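Local coordinates for phytase (Debaryomyces castellii, PDB 2GFI), which hydrolyses phytate (inositol hexakisphosphate) as a 3-phytase and belongs to the histidine acid phosphatase family, at residues A[91-96]-A[241-246]; A[99-104]-A[236-241]; A[82-87]-A[108-113]. One frame throughout, in Å; residues are numbered along the deposited sequence.

Contact 1. Residues A[91-96]-A[241-246]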
ATOM      1  N   MET A  91     -17.637 -30.972  12.570  1.00 27.93           N
ATOM      2  CA  MET A  91     -17.479 -32.120  11.666  1.00 29.20           C
ATOM      3  C   MET A  91     -18.575 -33.186  11.808  1.00 29.73           C
ATOM      4  O   MET A  91     -18.810 -33.945  10.884  1.00 30.64           O
ATOM      5  CB  MET A  91     -16.090 -32.760  11.777  1.00 28.46           C
ATOM      6  CG  MET A  91     -14.929 -31.875  11.265  1.00 30.10           C
ATOM      7  SD  MET A  91     -15.044 -31.181   9.568  1.00 32.35           S
ATOM      8  CE  MET A  91     -15.535 -29.529   9.914  1.00 29.95           C
ATOM      9  N   SER A  92     -19.276 -33.215  12.927  1.00 30.15           N
ATOM     10  CA  SER A  92     -20.240 -34.277  13.148  1.00 31.97           C
ATOM     11  C   SER A  92     -21.673 -33.852  12.785  1.00 32.39           C
ATOM     12  O   SER A  92     -22.623 -34.642  12.897  1.00 32.94           O
ATOM     13  CB  SER A  92     -20.147 -34.758  14.594  1.00 32.27           C
ATOM     14  OG  SER A  92     -20.781 -33.803  15.418  1.00 35.44           O
ATOM     15  N   TYR A  93     -21.816 -32.600  12.352  1.00 32.01           N
ATOM     16  CA  TYR A  93     -23.010 -32.105  11.684  1.00 31.64           C
ATOM     17  C   TYR A  93     -23.344 -33.028  10.507  1.00 32.68           C
ATOM     18  O   TYR A  93     -22.517 -33.324   9.689  1.00 32.53           O
ATOM     19  CB  TYR A  93     -22.758 -30.685  11.162  1.00 30.24           C
ATOM     20  CG  TYR A  93     -23.934 -30.078  10.419  1.00 27.81           C
ATOM     21  CD1 TYR A  93     -25.134 -29.866  11.063  1.00 26.85           C
ATOM     22  CD2 TYR A  93     -23.835 -29.721   9.073  1.00 27.31           C
ATOM     23  CE1 TYR A  93     -26.201 -29.314  10.411  1.00 28.21           C
ATOM     24  CE2 TYR A  93     -24.911 -29.157   8.400  1.00 25.93           C
ATOM     25  CZ  TYR A  93     -26.089 -28.965   9.075  1.00 26.30           C
ATOM     26  OH  TYR A  93     -27.183 -28.448   8.454  1.00 27.03           O
ATOM     27  N   ASN A  94     -24.549 -33.532  10.423  1.00 34.67           N
ATOM     28  CA  ASN A  94     -24.770 -34.362   9.271  1.00 37.29           C
ATOM     29  C   ASN A  94     -25.666 -33.592   8.319  1.00 36.86           C
ATOM     30  O   ASN A  94     -26.783 -33.160   8.665  1.00 37.95           O
ATOM     31  CB  ASN A  94     -25.262 -35.762   9.662  1.00 39.19           C
ATOM     32  CG  ASN A  94     -26.723 -35.926   9.448  1.00 41.27           C
ATOM     33  OD1 ASN A  94     -27.549 -35.345  10.194  1.00 46.58           O
ATOM     34  ND2 ASN A  94     -27.079 -36.707   8.408  1.00 45.03           N
ATOM     35  N   GLY A  95     -25.126 -33.357   7.139  1.00 35.74           N
ATOM     36  CA  GLY A  95     -25.593 -32.270   6.310  1.00 34.16           C
ATOM     37  C   GLY A  95     -24.375 -31.680   5.641  1.00 33.18           C
ATOM     38  O   GLY A  95     -23.244 -31.837   6.120  1.00 32.42           O
ATOM     39  N   THR A  96     -24.611 -31.034   4.510  1.00 32.04           N
ATOM     40  CA  THR A  96     -23.598 -30.264   3.833  1.00 30.72           C
ATOM     41  C   THR A  96     -23.692 -28.842   4.351  1.00 29.28           C
ATOM     42  O   THR A  96     -24.761 -28.246   4.329  1.00 28.95           O
ATOM     43  CB  THR A  96     -23.876 -30.314   2.359  1.00 31.09           C
ATOM     44  OG1 THR A  96     -23.709 -31.669   1.942  1.00 31.52           O
ATOM     45  CG2 THR A  96     -22.823 -29.572   1.580  1.00 30.64           C
ATOM     46  N   SER A 241     -28.439 -21.216   7.828  1.00 27.96           N
ATOM     47  CA  SER A 241     -27.860 -21.792   6.639  1.00 27.34           C
ATOM     48  C   SER A 241     -27.627 -23.287   6.839  1.00 26.27           C
ATOM     49  O   SER A 241     -27.438 -24.025   5.877  1.00 26.82           O
ATOM     50  CB  SER A 241     -26.531 -21.067   6.348  1.00 28.50           C
ATOM     51  OG  SER A 241     -26.680 -20.172   5.238  1.00 31.48           O
ATOM     52  N   ASN A 242     -27.599 -23.718   8.096  1.00 25.27           N
ATOM     53  CA  ASN A 242     -27.270 -25.102   8.453  1.00 25.88           C
ATOM     54  C   ASN A 242     -28.250 -25.618   9.502  1.00 26.36           C
ATOM     55  O   ASN A 242     -27.938 -25.643  10.685  1.00 25.93           O
ATOM     56  CB  ASN A 242     -25.824 -25.189   8.956  1.00 25.00           C
ATOM     57  CG  ASN A 242     -24.863 -24.510   8.013  1.00 24.13           C
ATOM     58  OD1 ASN A 242     -24.566 -25.022   6.943  1.00 24.96           O
ATOM     59  ND2 ASN A 242     -24.415 -23.335   8.381  1.00 24.22           N
ATOM     60  N   PRO A 243     -29.449 -25.992   9.062  1.00 27.76           N
ATOM     61  CA  PRO A 243     -30.518 -26.424   9.989  1.00 28.52           C
ATOM     62  C   PRO A 243     -30.065 -27.587  10.851  1.00 28.90           C
ATOM     63  O   PRO A 243     -29.483 -28.539  10.332  1.00 28.96           O
ATOM     64  CB  PRO A 243     -31.647 -26.836   9.034  1.00 28.32           C
ATOM     65  CG  PRO A 243     -31.400 -25.949   7.828  1.00 27.96           C
ATOM     66  CD  PRO A 243     -29.905 -26.030   7.653  1.00 27.47           C
ATOM     67  N   GLY A 244     -30.242 -27.453  12.164  1.00 29.54           N
ATOM     68  CA  GLY A 244     -29.935 -28.542  13.084  1.00 29.87           C
ATOM     69  C   GLY A 244     -28.491 -28.544  13.541  1.00 30.22           C
ATOM     70  O   GLY A 244     -28.103 -29.390  14.371  1.00 29.97           O
ATOM     71  N   LEU A 245     -27.694 -27.599  13.019  1.00 30.01           N
ATOM     72  CA  LEU A 245     -26.313 -27.419  13.489  1.00 29.48           C
ATOM     73  C   LEU A 245     -26.291 -27.244  15.008  1.00 29.91           C
ATOM     74  O   LEU A 245     -26.913 -26.325  15.559  1.00 29.76           O
ATOM     75  CB  LEU A 245     -25.650 -26.224  12.813  1.00 29.45           C
ATOM     76  CG  LEU A 245     -24.263 -25.893  13.361  1.00 27.90           C
ATOM     77  CD1 LEU A 245     -23.229 -26.965  12.953  1.00 23.40           C
ATOM     78  CD2 LEU A 245     -23.862 -24.490  12.957  1.00 27.36           C
ATOM     79  N   ASN A 246     -25.587 -28.140  15.683  1.00 30.15           N
ATOM     80  CA  ASN A 246     -25.653 -28.176  17.127  1.00 30.57           C
ATOM     81  C   ASN A 246     -24.353 -27.667  17.777  1.00 29.79           C
ATOM     82  O   ASN A 246     -23.486 -28.451  18.166  1.00 29.92           O
ATOM     83  CB  ASN A 246     -26.022 -29.594  17.605  1.00 31.39           C
ATOM     84  CG  ASN A 246     -26.382 -29.641  19.097  1.00 33.61           C
ATOM     85  OD1 ASN A 246     -26.609 -28.597  19.734  1.00 35.19           O
ATOM     86  ND2 ASN A 246     -26.409 -30.846  19.664  1.00 35.88           N
TER
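The hydroxyl of Tyr93 gives its hydrogen to the backbone carbonyl of Pro243, with OH and O 3.0 Å apart. It approaches above the carbonyl plane, 37° out of it, while the oxygen itself lies in the plane of the ring, at its edge. The same OH sits against the start of the turn, 3.6 Å from Asn242 CB and 3.7 Å from Pro243 CD. In Tyr93, chi1 is 179°, CG anti to the backbone N, and the ring carries on from there to the turn. On the Leu245 side, CE1 comes within 3.5 Å of Leu245 N and CD1 within 3.6 Å of Leu245 CA. The Leu245 side chain crosses the tyrosine at about a right angle and brings CD1 to 4.0 Å from Tyr93 CD1.

What the tyrosine packs against is a type II beta turn running from Asn242 to Leu245, just after helix 229-241, closed by Leu245 N bonding to Asn242 O. Gly244 takes the positive-phi corner of this turn. An alanine in place of Tyr93 takes away ring and hydroxyl, and would probably cost the Pro243 carbonyl this hydrogen bond and open a gap beside Asn242 and Leu245.

The amide plane of Asn242 stands nearly perpendicular to the ring. Its polar end is engaged away from Tyr93: ND2 reaches back to Phe238 O in the preceding helix, and OD1 accepts from Lys98 N. Phe97 adds to the packing, its ring meeting that of Tyr93 and touching Asn242 and Leu245.

Contact 2. Residues A[99-104]-A[236-241]; sequences GELAFL and NRFKAS
Glu100 and Arg237 form the salt bridge of this contact: Glu100 OE2 receives the N-H of Arg237 NE at 2.6 Å, nearly straight at 165°. The hydrogen arrives on the syn side of the oxygen, 29° out of the carboxylate plane, while the oxygen lies close to the plane of the guanidinium and at its edge. The two side chains cross at about a right angle. A bend at chi3 of Arg237 (63°) sets NE off the otherwise extended chain. The other nitrogens of the guanidinium have partners of their own, NH1 in a salt bridge to Glu279 and NH2 bonded to Ile274 O.

The carboxylate also meets an aromatic edge. OE2 lies near the plane of the Phe238 ring, 3.2 Å from CE1, at the rim where the ring hydrogens point outward.

Apolar packing is carried by Leu101, whose CD1 stands 3.8 Å from Phe238 CB and 4.0 Å from Phe238 CG. Ile274 touches both residues and continues this patch. The contact thus joins a 3-10 turn in the loop after helix 77-91 to the C-terminal end of helix 229-241.

At Gly99 it is the backbone that comes close, CA lying 3.9 Å from Ser241 OG. A CB here would run into that hydroxyl, and the glycine has positive phi as well. Gly99 N is hydrogen-bonded to Asp106 of the second subunit, which places this loop at a subunit contact.

With Arg237 placed between Glu100 and Glu279, its positive charge is likely to stabilise both carboxylates in their ionised form, while the polarised ring edge of Phe238 would add a weaker attraction for the shared oxygen OE2.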
ATOM      1  N   GLY A  99     -23.380 -21.481   3.162  1.00 24.01           N
ATOM      2  CA  GLY A  99     -23.059 -20.161   3.675  1.00 22.55           C
ATOM      3  C   GLY A  99     -21.614 -19.998   4.139  1.00 22.55           C
ATOM      4  O   GLY A  99     -20.682 -20.551   3.554  1.00 21.85           O
ATOM      5  N   GLU A 100     -21.431 -19.207   5.187  1.00 23.25           N
ATOM      6  CA  GLU A 100     -20.102 -18.925   5.729  1.00 24.57           C
ATOM      7  C   GLU A 100     -19.376 -20.160   6.179  1.00 23.03           C
ATOM      8  O   GLU A 100     -18.165 -20.156   6.225  1.00 22.65           O
ATOM      9  CB  GLU A 100     -20.168 -18.031   6.970  1.00 25.78           C
ATOM     10  CG  GLU A 100     -21.020 -16.808   6.842  1.00 32.64           C
ATOM     11  CD  GLU A 100     -22.264 -16.946   7.671  1.00 35.69           C
ATOM     12  OE1 GLU A 100     -23.177 -17.789   7.339  1.00 43.44           O
ATOM     13  OE2 GLU A 100     -22.293 -16.212   8.671  1.00 41.64           O
ATOM     14  N   LEU A 101     -20.114 -21.193   6.581  1.00 22.38           N
ATOM     15  CA  LEU A 101     -19.475 -22.401   7.122  1.00 21.14           C
ATOM     16  C   LEU A 101     -19.164 -23.454   6.063  1.00 20.59           C
ATOM     17  O   LEU A 101     -18.660 -24.527   6.392  1.00 20.07           O
ATOM     18  CB  LEU A 101     -20.311 -22.993   8.255  1.00 21.45           C
ATOM     19  CG  LEU A 101     -20.535 -22.111   9.491  1.00 20.63           C
ATOM     20  CD1 LEU A 101     -21.317 -22.889  10.523  1.00 19.96           C
ATOM     21  CD2 LEU A 101     -19.206 -21.629  10.062  1.00 19.63           C
ATOM     22  N   ALA A 102     -19.411 -23.141   4.791  1.00 20.05           N
ATOM     23  CA  ALA A 102     -19.222 -24.148   3.714  1.00 20.88           C
ATOM     24  C   ALA A 102     -17.816 -24.723   3.610  1.00 21.26           C
ATOM     25  O   ALA A 102     -17.640 -25.876   3.205  1.00 22.22           O
ATOM     26  CB  ALA A 102     -19.669 -23.604   2.340  1.00 20.29           C
ATOM     27  N   PHE A 103     -16.807 -23.920   3.931  1.00 21.36           N
ATOM     28  CA  PHE A 103     -15.425 -24.390   3.826  1.00 20.97           C
ATOM     29  C   PHE A 103     -15.217 -25.651   4.684  1.00 21.84           C
ATOM     30  O   PHE A 103     -14.239 -26.383   4.478  1.00 22.09           O
ATOM     31  CB  PHE A 103     -14.444 -23.291   4.264  1.00 19.46           C
ATOM     32  CG  PHE A 103     -14.583 -22.909   5.727  1.00 17.89           C
ATOM     33  CD1 PHE A 103     -13.832 -23.559   6.707  1.00 14.62           C
ATOM     34  CD2 PHE A 103     -15.473 -21.907   6.123  1.00 16.69           C
ATOM     35  CE1 PHE A 103     -13.965 -23.213   8.052  1.00 14.29           C
ATOM     36  CE2 PHE A 103     -15.626 -21.577   7.474  1.00 15.13           C
ATOM     37  CZ  PHE A 103     -14.844 -22.202   8.433  1.00 15.60           C
ATOM     38  N   LEU A 104     -16.117 -25.866   5.645  1.00 22.49           N
ATOM     39  CA  LEU A 104     -16.084 -27.031   6.550  1.00 23.82           C
ATOM     40  C   LEU A 104     -16.221 -28.349   5.828  1.00 24.36           C
ATOM     41  O   LEU A 104     -15.679 -29.342   6.282  1.00 24.62           O
ATOM     42  CB  LEU A 104     -17.151 -26.935   7.637  1.00 23.65           C
ATOM     43  CG  LEU A 104     -16.958 -25.802   8.656  1.00 23.38           C
ATOM     44  CD1 LEU A 104     -18.138 -25.718   9.566  1.00 20.90           C
ATOM     45  CD2 LEU A 104     -15.676 -26.012   9.463  1.00 23.25           C
ATOM     46  N   ASN A 236     -27.346 -18.021  15.289  1.00 24.61           N
ATOM     47  CA  ASN A 236     -28.590 -18.125  14.524  1.00 25.62           C
ATOM     48  C   ASN A 236     -28.335 -17.982  13.064  1.00 25.64           C
ATOM     49  O   ASN A 236     -29.014 -18.619  12.271  1.00 26.65           O
ATOM     50  CB  ASN A 236     -29.634 -17.094  14.969  1.00 25.92           C
ATOM     51  CG  ASN A 236     -30.123 -17.350  16.347  1.00 26.03           C
ATOM     52  OD1 ASN A 236     -30.012 -18.455  16.843  1.00 27.28           O
ATOM     53  ND2 ASN A 236     -30.647 -16.330  16.991  1.00 29.71           N
ATOM     54  N   ARG A 237     -27.356 -17.165  12.684  1.00 25.68           N
ATOM     55  CA  ARG A 237     -27.011 -17.054  11.265  1.00 25.40           C
ATOM     56  C   ARG A 237     -26.446 -18.368  10.726  1.00 25.68           C
ATOM     57  O   ARG A 237     -26.749 -18.790   9.604  1.00 25.81           O
ATOM     58  CB  ARG A 237     -26.052 -15.898  11.016  1.00 25.04           C
ATOM     59  CG  ARG A 237     -25.823 -15.576   9.557  1.00 25.18           C
ATOM     60  CD  ARG A 237     -24.982 -14.278   9.361  1.00 24.75           C
ATOM     61  NE  ARG A 237     -23.630 -14.396   9.917  1.00 21.05           N
ATOM     62  CZ  ARG A 237     -23.156 -13.788  11.006  1.00 22.86           C
ATOM     63  NH1 ARG A 237     -23.909 -12.941  11.725  1.00 19.00           N
ATOM     64  NH2 ARG A 237     -21.886 -14.026  11.378  1.00 22.77           N
ATOM     65  N   PHE A 238     -25.619 -19.009  11.537  1.00 25.92           N
ATOM     66  CA  PHE A 238     -24.981 -20.273  11.164  1.00 25.84           C
ATOM     67  C   PHE A 238     -26.054 -21.342  11.051  1.00 26.41           C
ATOM     68  O   PHE A 238     -26.043 -22.156  10.117  1.00 26.69           O
ATOM     69  CB  PHE A 238     -23.923 -20.639  12.208  1.00 24.44           C
ATOM     70  CG  PHE A 238     -22.799 -19.628  12.304  1.00 23.91           C
ATOM     71  CD1 PHE A 238     -22.569 -18.718  11.261  1.00 22.38           C
ATOM     72  CD2 PHE A 238     -21.987 -19.573  13.425  1.00 20.70           C
ATOM     73  CE1 PHE A 238     -21.544 -17.789  11.336  1.00 22.33           C
ATOM     74  CE2 PHE A 238     -20.957 -18.647  13.513  1.00 20.48           C
ATOM     75  CZ  PHE A 238     -20.736 -17.743  12.471  1.00 21.68           C
ATOM     76  N   LYS A 239     -27.006 -21.299  11.978  1.00 26.75           N
ATOM     77  CA  LYS A 239     -28.115 -22.279  12.010  1.00 27.91           C
ATOM     78  C   LYS A 239     -29.023 -22.090  10.826  1.00 28.69           C
ATOM     79  O   LYS A 239     -29.449 -23.065  10.229  1.00 30.05           O
ATOM     80  CB  LYS A 239     -28.908 -22.187  13.318  1.00 26.73           C
ATOM     81  CG  LYS A 239     -28.144 -22.728  14.502  1.00 25.90           C
ATOM     82  CD  LYS A 239     -28.968 -22.647  15.796  1.00 26.07           C
ATOM     83  CE  LYS A 239     -28.240 -23.366  16.911  1.00 25.72           C
ATOM     84  NZ  LYS A 239     -28.900 -23.153  18.241  1.00 26.51           N
ATOM     85  N   ALA A 240     -29.259 -20.834  10.440  1.00 29.23           N
ATOM     86  CA  ALA A 240     -30.175 -20.498   9.345  1.00 29.25           C
ATOM     87  C   ALA A 240     -29.749 -21.146   8.027  1.00 29.02           C
ATOM     88  O   ALA A 240     -30.589 -21.555   7.205  1.00 29.11           O
ATOM     89  CB  ALA A 240     -30.277 -18.958   9.180  1.00 29.60           C
ATOM     90  N   SER A 241     -28.439 -21.216   7.828  1.00 27.96           N
ATOM     91  CA  SER A 241     -27.860 -21.792   6.639  1.00 27.34           C
ATOM     92  C   SER A 241     -27.627 -23.287   6.839  1.00 26.27           C
ATOM     93  O   SER A 241     -27.438 -24.025   5.877  1.00 26.82           O
ATOM     94  CB  SER A 241     -26.531 -21.067   6.348  1.00 28.50           C
ATOM     95  OG  SER A 241     -26.680 -20.172   5.238  1.00 31.48           O
TER

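Contact 3. Residues A[82-87]-A[108-113]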
ATOM      1  N   LYS A  82     -10.224 -26.904  23.323  1.00 22.94           N
ATOM      2  CA  LYS A  82     -11.539 -26.342  23.068  1.00 23.60           C
ATOM      3  C   LYS A  82     -11.784 -26.180  21.575  1.00 23.18           C
ATOM      4  O   LYS A  82     -12.899 -26.443  21.105  1.00 24.28           O
ATOM      5  CB  LYS A  82     -11.739 -24.994  23.790  1.00 23.75           C
ATOM      6  CG  LYS A  82     -11.954 -25.146  25.283  1.00 25.86           C
ATOM      7  CD  LYS A  82     -11.662 -23.822  26.001  1.00 29.60           C
ATOM      8  CE  LYS A  82     -11.942 -23.896  27.481  1.00 32.04           C
ATOM      9  NZ  LYS A  82     -13.324 -24.422  27.729  1.00 35.65           N
ATOM     10  N   TYR A  83     -10.766 -25.737  20.835  1.00 22.31           N
ATOM     11  CA  TYR A  83     -10.900 -25.561  19.376  1.00 21.92           C
ATOM     12  C   TYR A  83     -11.128 -26.922  18.718  1.00 21.63           C
ATOM     13  O   TYR A  83     -11.941 -27.058  17.804  1.00 21.49           O
ATOM     14  CB  TYR A  83      -9.695 -24.824  18.732  1.00 20.79           C
ATOM     15  CG  TYR A  83      -9.350 -23.479  19.340  1.00 21.16           C
ATOM     16  CD1 TYR A  83     -10.337 -22.674  19.924  1.00 19.47           C
ATOM     17  CD2 TYR A  83      -8.031 -23.001  19.330  1.00 19.36           C
ATOM     18  CE1 TYR A  83     -10.022 -21.439  20.485  1.00 18.37           C
ATOM     19  CE2 TYR A  83      -7.709 -21.758  19.895  1.00 18.17           C
ATOM     20  CZ  TYR A  83      -8.713 -20.991  20.457  1.00 21.06           C
ATOM     21  OH  TYR A  83      -8.425 -19.774  21.046  1.00 22.17           O
ATOM     22  N   LYS A  84     -10.398 -27.925  19.186  1.00 22.42           N
ATOM     23  CA  LYS A  84     -10.542 -29.292  18.661  1.00 22.10           C
ATOM     24  C   LYS A  84     -11.971 -29.834  18.900  1.00 21.70           C
ATOM     25  O   LYS A  84     -12.595 -30.392  17.980  1.00 22.32           O
ATOM     26  CB  LYS A  84      -9.470 -30.204  19.254  1.00 21.52           C
ATOM     27  CG  LYS A  84      -9.426 -31.604  18.639  1.00 23.45           C
ATOM     28  CD  LYS A  84      -9.693 -31.530  17.160  1.00 27.99           C
ATOM     29  CE  LYS A  84      -9.189 -32.778  16.410  1.00 35.66           C
ATOM     30  NZ  LYS A  84      -9.847 -34.023  16.824  1.00 33.62           N
ATOM     31  N   ALA A  85     -12.475 -29.665  20.119  1.00 21.33           N
ATOM     32  CA  ALA A  85     -13.878 -29.962  20.452  1.00 21.38           C
ATOM     33  C   ALA A  85     -14.917 -29.242  19.557  1.00 21.46           C
ATOM     34  O   ALA A  85     -15.890 -29.856  19.105  1.00 22.40           O
ATOM     35  CB  ALA A  85     -14.158 -29.714  21.962  1.00 20.22           C
ATOM     36  N   VAL A  86     -14.719 -27.955  19.285  1.00 21.04           N
ATOM     37  CA  VAL A  86     -15.621 -27.252  18.379  1.00 20.18           C
ATOM     38  C   VAL A  86     -15.483 -27.815  16.984  1.00 19.80           C
ATOM     39  O   VAL A  86     -16.483 -28.048  16.312  1.00 20.25           O
ATOM     40  CB  VAL A  86     -15.434 -25.699  18.366  1.00 20.63           C
ATOM     41  CG1 VAL A  86     -16.530 -25.035  17.482  1.00 20.86           C
ATOM     42  CG2 VAL A  86     -15.569 -25.138  19.768  1.00 21.18           C
ATOM     43  N   TYR A  87     -14.250 -28.033  16.534  1.00 19.49           N
ATOM     44  CA  TYR A  87     -14.022 -28.588  15.220  1.00 20.21           C
ATOM     45  C   TYR A  87     -14.795 -29.909  15.055  1.00 21.51           C
ATOM     46  O   TYR A  87     -15.393 -30.158  14.007  1.00 21.69           O
ATOM     47  CB  TYR A  87     -12.521 -28.823  15.003  1.00 19.71           C
ATOM     48  CG  TYR A  87     -12.189 -29.589  13.723  1.00 19.39           C
ATOM     49  CD1 TYR A  87     -12.009 -28.919  12.499  1.00 19.03           C
ATOM     50  CD2 TYR A  87     -12.023 -30.986  13.750  1.00 19.22           C
ATOM     51  CE1 TYR A  87     -11.684 -29.628  11.323  1.00 18.17           C
ATOM     52  CE2 TYR A  87     -11.699 -31.696  12.616  1.00 19.01           C
ATOM     53  CZ  TYR A  87     -11.543 -31.012  11.405  1.00 19.85           C
ATOM     54  OH  TYR A  87     -11.233 -31.742  10.302  1.00 21.47           O
ATOM     55  N   TYR A 108     -11.632 -30.085   5.389  1.00 29.89           N
ATOM     56  CA  TYR A 108     -11.108 -29.060   6.226  1.00 28.69           C
ATOM     57  C   TYR A 108     -10.447 -29.754   7.409  1.00 27.89           C
ATOM     58  O   TYR A 108     -11.103 -30.435   8.190  1.00 27.78           O
ATOM     59  CB  TYR A 108     -12.228 -28.129   6.636  1.00 27.86           C
ATOM     60  CG  TYR A 108     -11.817 -27.014   7.543  1.00 26.64           C
ATOM     61  CD1 TYR A 108     -10.935 -26.018   7.116  1.00 25.61           C
ATOM     62  CD2 TYR A 108     -12.343 -26.926   8.828  1.00 24.92           C
ATOM     63  CE1 TYR A 108     -10.582 -24.986   7.963  1.00 23.86           C
ATOM     64  CE2 TYR A 108     -12.007 -25.891   9.665  1.00 24.52           C
ATOM     65  CZ  TYR A 108     -11.124 -24.930   9.235  1.00 25.49           C
ATOM     66  OH  TYR A 108     -10.811 -23.899  10.093  1.00 26.83           O
ATOM     67  N   GLU A 109      -9.136 -29.624   7.493  1.00 27.66           N
ATOM     68  CA  GLU A 109      -8.402 -30.225   8.574  1.00 31.41           C
ATOM     69  C   GLU A 109      -8.397 -29.314   9.795  1.00 26.22           C
ATOM     70  O   GLU A 109      -8.495 -28.103   9.683  1.00 24.59           O
ATOM     71  CB  GLU A 109      -6.984 -30.505   8.122  1.00 28.34           C
ATOM     72  CG  GLU A 109      -6.900 -31.542   7.015  1.00 36.81           C
ATOM     73  CD  GLU A 109      -5.456 -31.881   6.650  1.00 30.05           C
ATOM     74  OE1 GLU A 109      -4.607 -30.966   6.459  1.00 46.21           O
ATOM     75  OE2 GLU A 109      -5.151 -33.086   6.557  1.00 48.58           O
ATOM     76  N   TYR A 110      -8.313 -29.909  10.973  1.00 25.27           N
ATOM     77  CA  TYR A 110      -8.070 -29.133  12.163  1.00 24.71           C
ATOM     78  C   TYR A 110      -6.631 -28.596  12.065  1.00 24.98           C
ATOM     79  O   TYR A 110      -5.737 -29.327  11.620  1.00 24.18           O
ATOM     80  CB  TYR A 110      -8.248 -29.989  13.395  1.00 24.17           C
ATOM     81  CG  TYR A 110      -7.959 -29.205  14.633  1.00 23.77           C
ATOM     82  CD1 TYR A 110      -8.636 -28.027  14.889  1.00 22.91           C
ATOM     83  CD2 TYR A 110      -6.996 -29.631  15.553  1.00 24.04           C
ATOM     84  CE1 TYR A 110      -8.351 -27.274  16.031  1.00 23.61           C
ATOM     85  CE2 TYR A 110      -6.723 -28.882  16.720  1.00 21.45           C
ATOM     86  CZ  TYR A 110      -7.397 -27.708  16.934  1.00 22.82           C
ATOM     87  OH  TYR A 110      -7.144 -26.936  18.043  1.00 23.23           O
ATOM     88  N   PHE A 111      -6.409 -27.331  12.452  1.00 24.69           N
ATOM     89  CA  PHE A 111      -5.141 -26.673  12.121  1.00 25.01           C
ATOM     90  C   PHE A 111      -3.935 -27.053  12.997  1.00 26.37           C
ATOM     91  O   PHE A 111      -2.790 -26.778  12.660  1.00 26.82           O
ATOM     92  CB  PHE A 111      -5.319 -25.176  12.069  1.00 24.42           C
ATOM     93  CG  PHE A 111      -5.609 -24.536  13.395  1.00 22.63           C
ATOM     94  CD1 PHE A 111      -4.581 -24.033  14.175  1.00 21.97           C
ATOM     95  CD2 PHE A 111      -6.903 -24.372  13.824  1.00 22.07           C
ATOM     96  CE1 PHE A 111      -4.847 -23.386  15.370  1.00 22.63           C
ATOM     97  CE2 PHE A 111      -7.188 -23.761  15.026  1.00 22.05           C
ATOM     98  CZ  PHE A 111      -6.167 -23.263  15.803  1.00 23.09           C
ATOM     99  N   VAL A 112      -4.199 -27.656  14.141  1.00 27.98           N
ATOM    100  CA  VAL A 112      -3.143 -28.199  14.946  1.00 29.89           C
ATOM    101  C   VAL A 112      -3.042 -29.689  14.607  1.00 32.70           C
ATOM    102  O   VAL A 112      -3.833 -30.499  15.108  1.00 32.82           O
ATOM    103  CB  VAL A 112      -3.380 -27.978  16.442  1.00 29.02           C
ATOM    104  CG1 VAL A 112      -2.147 -28.355  17.210  1.00 27.23           C
ATOM    105  CG2 VAL A 112      -3.737 -26.509  16.708  1.00 28.10           C
ATOM    106  N   PRO A 113      -2.052 -30.041  13.777  1.00 35.42           N
ATOM    107  CA  PRO A 113      -1.925 -31.420  13.297  1.00 37.70           C
ATOM    108  C   PRO A 113      -1.513 -32.311  14.468  1.00 39.50           C
ATOM    109  O   PRO A 113      -2.089 -33.398  14.700  1.00 41.04           O
ATOM    110  CB  PRO A 113      -0.798 -31.333  12.247  1.00 37.88           C
ATOM    111  CG  PRO A 113       0.036 -30.089  12.626  1.00 37.41           C
ATOM    112  CD  PRO A 113      -0.941 -29.171  13.325  1.00 35.55           C
TER
HETATM  113  O   HOH W   1      -8.057 -32.727  10.974  1.00 25.30           O
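Tyr87 on helix 77-91 and Tyr110 in the irregular chain of residues 108-113 bring their CA atoms to 6.7 Å, the closest CA pair of the two segments. From there the side chains interleave. Tyr87 holds CG anti to its backbone N (chi1 172°) and extends to the loop, where its hydroxyl donates to the carbonyl of Tyr108, a very short bond with OH and O 2.5 Å apart. The acceptor lies in the plane of the Tyr87 ring, at its edge. One face of this ring is covered by Tyr110 CB, a CH-pi contact 3.7 Å from the centroid and only 2° off the normal. The two rings themselves meet obliquely, their planes 50° apart.

Tyr110 runs back toward the helix and is sandwiched. Lys84 CD lies over one face, 3.9 Å from the ring centroid, and the backbone N of Val112 lies over the opposite face, both offset toward the rim. The lysine's charged end leads away to a salt bridge with Glu88. At its tip, Tyr110 OH rests 3.4 Å from Tyr83 CB and makes a weak hydrogen bond to Gly80 O. Tyr83 CD2 in turn meets the edge of the Phe111 ring, at CZ.

Helix 249-266 backs the cluster: Tyr258 touches Tyr87, Tyr108 and Phe111. The side chain of Tyr83 is about 11 Å from that of Asp333, the predicted proton donor, which puts this end of the cluster in the neighbourhood of the probable active site.

A water accepts from Tyr110 N at 2.8 Å and donates weakly to Tyr87 OH; the tyrosine hydroxyl would thus act as donor to the loop carbonyl and acceptor, weakly, from the bridging water, so the hydroxyl end of the ring is tied to the loop at two points.

Following the chain from the N terminus, helix 77-91 comes first and carries residues 82-87. Contact 3 closes the shortest loop, bringing residues 108-113 back onto this helix after only 20 intervening residues. Within that loop lie segments 91-96 and 99-104, whose partners come much later: contact 2 joins 99-104 to the end of helix 229-241, and contact 1 joins 91-96 to the turn that follows it. Contact 2 therefore nests within contact 1, the two sharing Ser241, while contact 3 crosses both. Together they tie the loop after helix 77-91 back to that helix and to the end of helix 229-241 and the turn after it, contact 3 lying nearest the chain's centre.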